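Local coordinates for protein TssK (Serratia sp. FS14, PDB 5Y0E) that probably serves as a trimeric baseplate component of the bacterial type VI secretion system, at residues Phe345-Leu359 and Tyr399-Gly411. Numbering follows the deposited sequence.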
# COMPACT_ATOMS: atom_id res chain seq x y z
N PHE A 345 32.23 -14.94 9.59
CA PHE A 345 31.68 -13.63 9.88
C PHE A 345 32.73 -12.57 9.66
O PHE A 345 33.87 -12.71 10.12
CB PHE A 345 31.13 -13.61 11.30
CG PHE A 345 29.93 -14.47 11.48
CD1 PHE A 345 28.66 -13.96 11.23
CD2 PHE A 345 30.05 -15.79 11.86
CE1 PHE A 345 27.54 -14.75 11.38
CE2 PHE A 345 28.93 -16.58 12.01
CZ PHE A 345 27.67 -16.06 11.77
N VAL A 346 32.36 -11.51 8.94
CA VAL A 346 33.30 -10.46 8.54
C VAL A 346 32.68 -9.10 8.79
O VAL A 346 31.49 -8.88 8.55
CB VAL A 346 33.71 -10.59 7.06
CG1 VAL A 346 34.77 -9.58 6.74
CG2 VAL A 346 34.23 -11.95 6.75
N LEU A 347 33.52 -8.16 9.13
CA LEU A 347 33.12 -6.79 9.34
C LEU A 347 33.80 -5.92 8.30
O LEU A 347 34.98 -5.85 8.27
CB LEU A 347 33.61 -6.35 10.69
CG LEU A 347 32.61 -6.36 11.80
CD1 LEU A 347 33.30 -5.72 12.97
CD2 LEU A 347 31.42 -5.54 11.40
N ALA A 348 33.05 -5.26 7.45
CA ALA A 348 33.62 -4.39 6.46
C ALA A 348 33.58 -3.06 7.13
O ALA A 348 32.55 -2.61 7.50
CB ALA A 348 32.76 -4.39 5.22
N VAL A 349 34.73 -2.41 7.24
CA VAL A 349 34.83 -1.17 7.97
C VAL A 349 35.58 -0.07 7.24
O VAL A 349 36.53 -0.33 6.57
CB VAL A 349 35.55 -1.47 9.29
CG1 VAL A 349 35.67 -0.28 10.20
CG2 VAL A 349 34.86 -2.60 10.01
N ARG A 350 35.11 1.16 7.36
CA ARG A 350 35.77 2.33 6.81
C ARG A 350 35.51 3.45 7.78
O ARG A 350 34.47 3.51 8.37
CB ARG A 350 35.26 2.70 5.43
CG ARG A 350 34.51 4.00 5.40
CD ARG A 350 34.78 4.82 4.17
NE ARG A 350 35.36 6.11 4.47
CZ ARG A 350 34.97 6.91 5.44
NH1 ARG A 350 35.57 8.05 5.63
NH2 ARG A 350 33.99 6.57 6.22
N ALA A 351 36.47 4.33 7.97
CA ALA A 351 36.30 5.44 8.87
C ALA A 351 37.23 6.56 8.50
O ALA A 351 38.12 6.37 7.73
CB ALA A 351 36.57 5.01 10.29
N ASP A 352 37.02 7.72 9.07
CA ASP A 352 37.88 8.84 8.75
C ASP A 352 39.04 8.97 9.70
O ASP A 352 39.27 9.99 10.27
CB ASP A 352 37.09 10.12 8.70
CG ASP A 352 36.53 10.38 7.35
OD1 ASP A 352 37.30 10.44 6.41
OD2 ASP A 352 35.32 10.52 7.19
N VAL A 353 39.77 7.89 9.87
CA VAL A 353 40.95 7.91 10.72
C VAL A 353 42.16 7.50 9.89
O VAL A 353 42.03 7.19 8.71
CB VAL A 353 40.77 6.98 11.93
CG1 VAL A 353 39.42 7.22 12.54
CG2 VAL A 353 40.89 5.55 11.51
N ALA A 354 43.34 7.51 10.48
CA ALA A 354 44.51 7.05 9.76
C ALA A 354 44.53 5.54 9.69
O ALA A 354 44.07 4.85 10.60
CB ALA A 354 45.79 7.55 10.43
N ALA A 355 45.08 5.02 8.60
CA ALA A 355 45.05 3.58 8.37
C ALA A 355 45.73 2.83 9.51
O ALA A 355 45.23 1.80 9.97
CB ALA A 355 45.72 3.26 7.05
N GLU A 356 46.85 3.34 9.97
CA GLU A 356 47.56 2.69 11.04
C GLU A 356 46.79 2.71 12.33
O GLU A 356 46.98 1.89 13.19
CB GLU A 356 48.91 3.36 11.24
CG GLU A 356 49.78 3.31 10.01
CD GLU A 356 49.66 4.55 9.17
OE1 GLU A 356 50.66 4.90 8.53
OE2 GLU A 356 48.57 5.15 9.13
N VAL A 357 45.90 3.67 12.46
CA VAL A 357 45.10 3.77 13.65
C VAL A 357 43.97 2.78 13.55
O VAL A 357 43.68 2.08 14.48
CB VAL A 357 44.50 5.16 13.79
CG1 VAL A 357 43.20 5.11 14.55
CG2 VAL A 357 45.49 6.07 14.48
N LEU A 358 43.37 2.70 12.38
CA LEU A 358 42.28 1.79 12.17
C LEU A 358 42.70 0.36 12.30
O LEU A 358 41.97 -0.44 12.80
CB LEU A 358 41.68 2.01 10.80
CG LEU A 358 40.42 1.20 10.59
CD1 LEU A 358 39.25 1.83 11.29
CD2 LEU A 358 40.15 1.06 9.13
N LEU A 359 43.89 0.02 11.86
CA LEU A 359 44.31 -1.35 11.96
C LEU A 359 44.64 -1.76 13.37
O LEU A 359 44.54 -2.93 13.70
CB LEU A 359 45.50 -1.61 11.07
CG LEU A 359 45.12 -1.65 9.61
CD1 LEU A 359 46.38 -1.59 8.79
CD2 LEU A 359 44.34 -2.89 9.25
N TYR A 399 33.27 -6.16 -2.42
CA TYR A 399 34.45 -5.53 -1.85
C TYR A 399 34.44 -4.06 -2.20
O TYR A 399 34.53 -3.70 -3.37
CB TYR A 399 35.72 -6.16 -2.39
CG TYR A 399 36.94 -5.30 -2.19
CD1 TYR A 399 37.48 -5.14 -0.95
CD2 TYR A 399 37.52 -4.65 -3.24
CE1 TYR A 399 38.56 -4.37 -0.76
CE2 TYR A 399 38.62 -3.88 -3.06
CZ TYR A 399 39.13 -3.74 -1.81
OH TYR A 399 40.23 -2.96 -1.62
N HIS A 400 34.34 -3.21 -1.18
CA HIS A 400 34.46 -1.77 -1.35
C HIS A 400 35.91 -1.35 -1.17
O HIS A 400 36.46 -1.47 -0.07
CB HIS A 400 33.59 -1.01 -0.36
CG HIS A 400 32.19 -1.51 -0.29
ND1 HIS A 400 31.55 -2.09 -1.37
CD2 HIS A 400 31.30 -1.54 0.73
CE1 HIS A 400 30.33 -2.45 -1.01
NE2 HIS A 400 30.16 -2.13 0.26
N ALA A 401 36.51 -0.86 -2.24
CA ALA A 401 37.86 -0.33 -2.18
C ALA A 401 37.93 0.79 -1.17
O ALA A 401 37.12 1.72 -1.22
CB ALA A 401 38.29 0.18 -3.54
N GLY A 402 38.89 0.70 -0.27
CA GLY A 402 38.99 1.62 0.83
C GLY A 402 38.43 1.11 2.14
O GLY A 402 38.61 1.77 3.16
N TYR A 403 37.76 -0.03 2.15
CA TYR A 403 37.33 -0.64 3.38
C TYR A 403 38.36 -1.68 3.83
O TYR A 403 39.11 -2.24 3.04
CB TYR A 403 35.98 -1.32 3.24
CG TYR A 403 34.78 -0.42 3.23
CD1 TYR A 403 34.68 0.63 2.34
CD2 TYR A 403 33.72 -0.65 4.08
CE1 TYR A 403 33.57 1.44 2.31
CE2 TYR A 403 32.62 0.14 4.07
CZ TYR A 403 32.54 1.19 3.18
OH TYR A 403 31.41 1.98 3.18
N THR A 404 38.36 -1.93 5.13
CA THR A 404 39.14 -2.97 5.72
C THR A 404 38.20 -4.05 6.19
O THR A 404 37.10 -3.76 6.66
CB THR A 404 39.97 -2.45 6.88
OG1 THR A 404 40.82 -1.43 6.39
CG2 THR A 404 40.82 -3.52 7.47
N TYR A 405 38.63 -5.29 6.05
CA TYR A 405 37.79 -6.45 6.30
C TYR A 405 38.41 -7.24 7.42
O TYR A 405 39.56 -7.67 7.32
CB TYR A 405 37.65 -7.28 5.04
CG TYR A 405 36.85 -6.55 4.02
CD1 TYR A 405 37.43 -5.54 3.26
CD2 TYR A 405 35.52 -6.84 3.83
CE1 TYR A 405 36.70 -4.85 2.35
CE2 TYR A 405 34.78 -6.16 2.92
CZ TYR A 405 35.37 -5.16 2.19
OH TYR A 405 34.59 -4.51 1.28
N PHE A 406 37.66 -7.41 8.49
CA PHE A 406 38.11 -8.14 9.65
C PHE A 406 37.29 -9.41 9.75
O PHE A 406 36.06 -9.36 9.80
CB PHE A 406 37.94 -7.31 10.91
CG PHE A 406 38.73 -6.05 10.90
CD1 PHE A 406 40.04 -6.05 11.32
CD2 PHE A 406 38.17 -4.88 10.46
CE1 PHE A 406 40.78 -4.91 11.31
CE2 PHE A 406 38.91 -3.72 10.44
CZ PHE A 406 40.21 -3.74 10.87
N GLU A 407 37.96 -10.55 9.76
CA GLU A 407 37.29 -11.78 10.08
C GLU A 407 37.23 -11.94 11.59
O GLU A 407 38.15 -11.54 12.30
CB GLU A 407 38.01 -12.96 9.44
CG GLU A 407 37.30 -14.29 9.57
CD GLU A 407 37.69 -15.25 8.46
OE1 GLU A 407 38.75 -15.04 7.84
OE2 GLU A 407 36.92 -16.20 8.20
N LEU A 408 36.12 -12.48 12.08
CA LEU A 408 36.01 -12.83 13.49
C LEU A 408 36.75 -14.13 13.75
O LEU A 408 36.67 -15.08 12.96
CB LEU A 408 34.55 -12.97 13.90
CG LEU A 408 33.82 -11.67 14.20
CD1 LEU A 408 33.58 -10.86 12.95
CD2 LEU A 408 32.51 -11.95 14.89
N GLU A 409 37.55 -14.14 14.80
CA GLU A 409 38.34 -15.30 15.13
C GLU A 409 37.46 -16.28 15.81
O GLU A 409 36.83 -15.97 16.80
CB GLU A 409 39.50 -14.95 16.03
CG GLU A 409 40.37 -13.82 15.51
CD GLU A 409 41.78 -13.85 16.06
OE1 GLU A 409 41.94 -14.07 17.26
OE2 GLU A 409 42.72 -13.65 15.28
N LYS A 410 37.40 -17.47 15.26
CA LYS A 410 36.61 -18.52 15.83
C LYS A 410 37.52 -19.31 16.73
O LYS A 410 38.72 -19.38 16.53
CB LYS A 410 36.04 -19.40 14.74
CG LYS A 410 35.46 -18.61 13.59
CD LYS A 410 34.51 -19.45 12.76
CE LYS A 410 33.47 -20.11 13.64
NZ LYS A 410 32.15 -20.21 12.97
N GLY A 411 36.94 -19.91 17.75
CA GLY A 411 37.73 -20.66 18.70
C GLY A 411 37.56 -20.03 20.06
O GLY A 411 36.98 -18.97 20.21
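V349 and T404 exchange a pair of backbone hydrogen bonds, each spanning 2.8 Å between the N of one residue and the O of the other. A second such pair joins L347 to F406, and at the far end L408 N meets F345 O at a nearly straight 171°. The non-hydrogen-bonded pairs V346–E407 and A348–Y405 alternate with these rungs, the regular pattern of an antiparallel pair, here with the strand directions 157° apart.

The A348 side of the sheet receives the Y405 ring, whose CE2 comes within 3.5 Å of A348 CB. Y405 OH in turn accepts a 2.8 Å bond from H400 N, which ties the incoming loop to the strand it leads into. That loop makes a type II turn from H400 to Y403, with G402 at a positive phi. Beyond the last rung, R350 CB sits squarely over the Y403 ring, 3.6 Å from its centroid, in a CH-pi contact; H400 CD2 lies over the opposite face, and the phenol OH is held by D436. The R350 chain then bends away, its NH1 forming a salt bridge with D352.

On the other face, V349 turns CG1 anti to its backbone N (chi1 -177°) and CG2 to the edge of the F406 ring, 4.0 Å from CD2, the two side chains crossing at about a right angle. Helix 355-365 closes over this side: L358 CD2 lies 3.8 Å from T404 OG1, L359 CD2 abuts T404 CG2, and F362 packs against F406.

Strand 404-408 thus lies between strands 343-350 and 387-389 in an antiparallel sheet of the C-terminal part of TssK, with helix 355-365 packed on the V349–F406 face at this point.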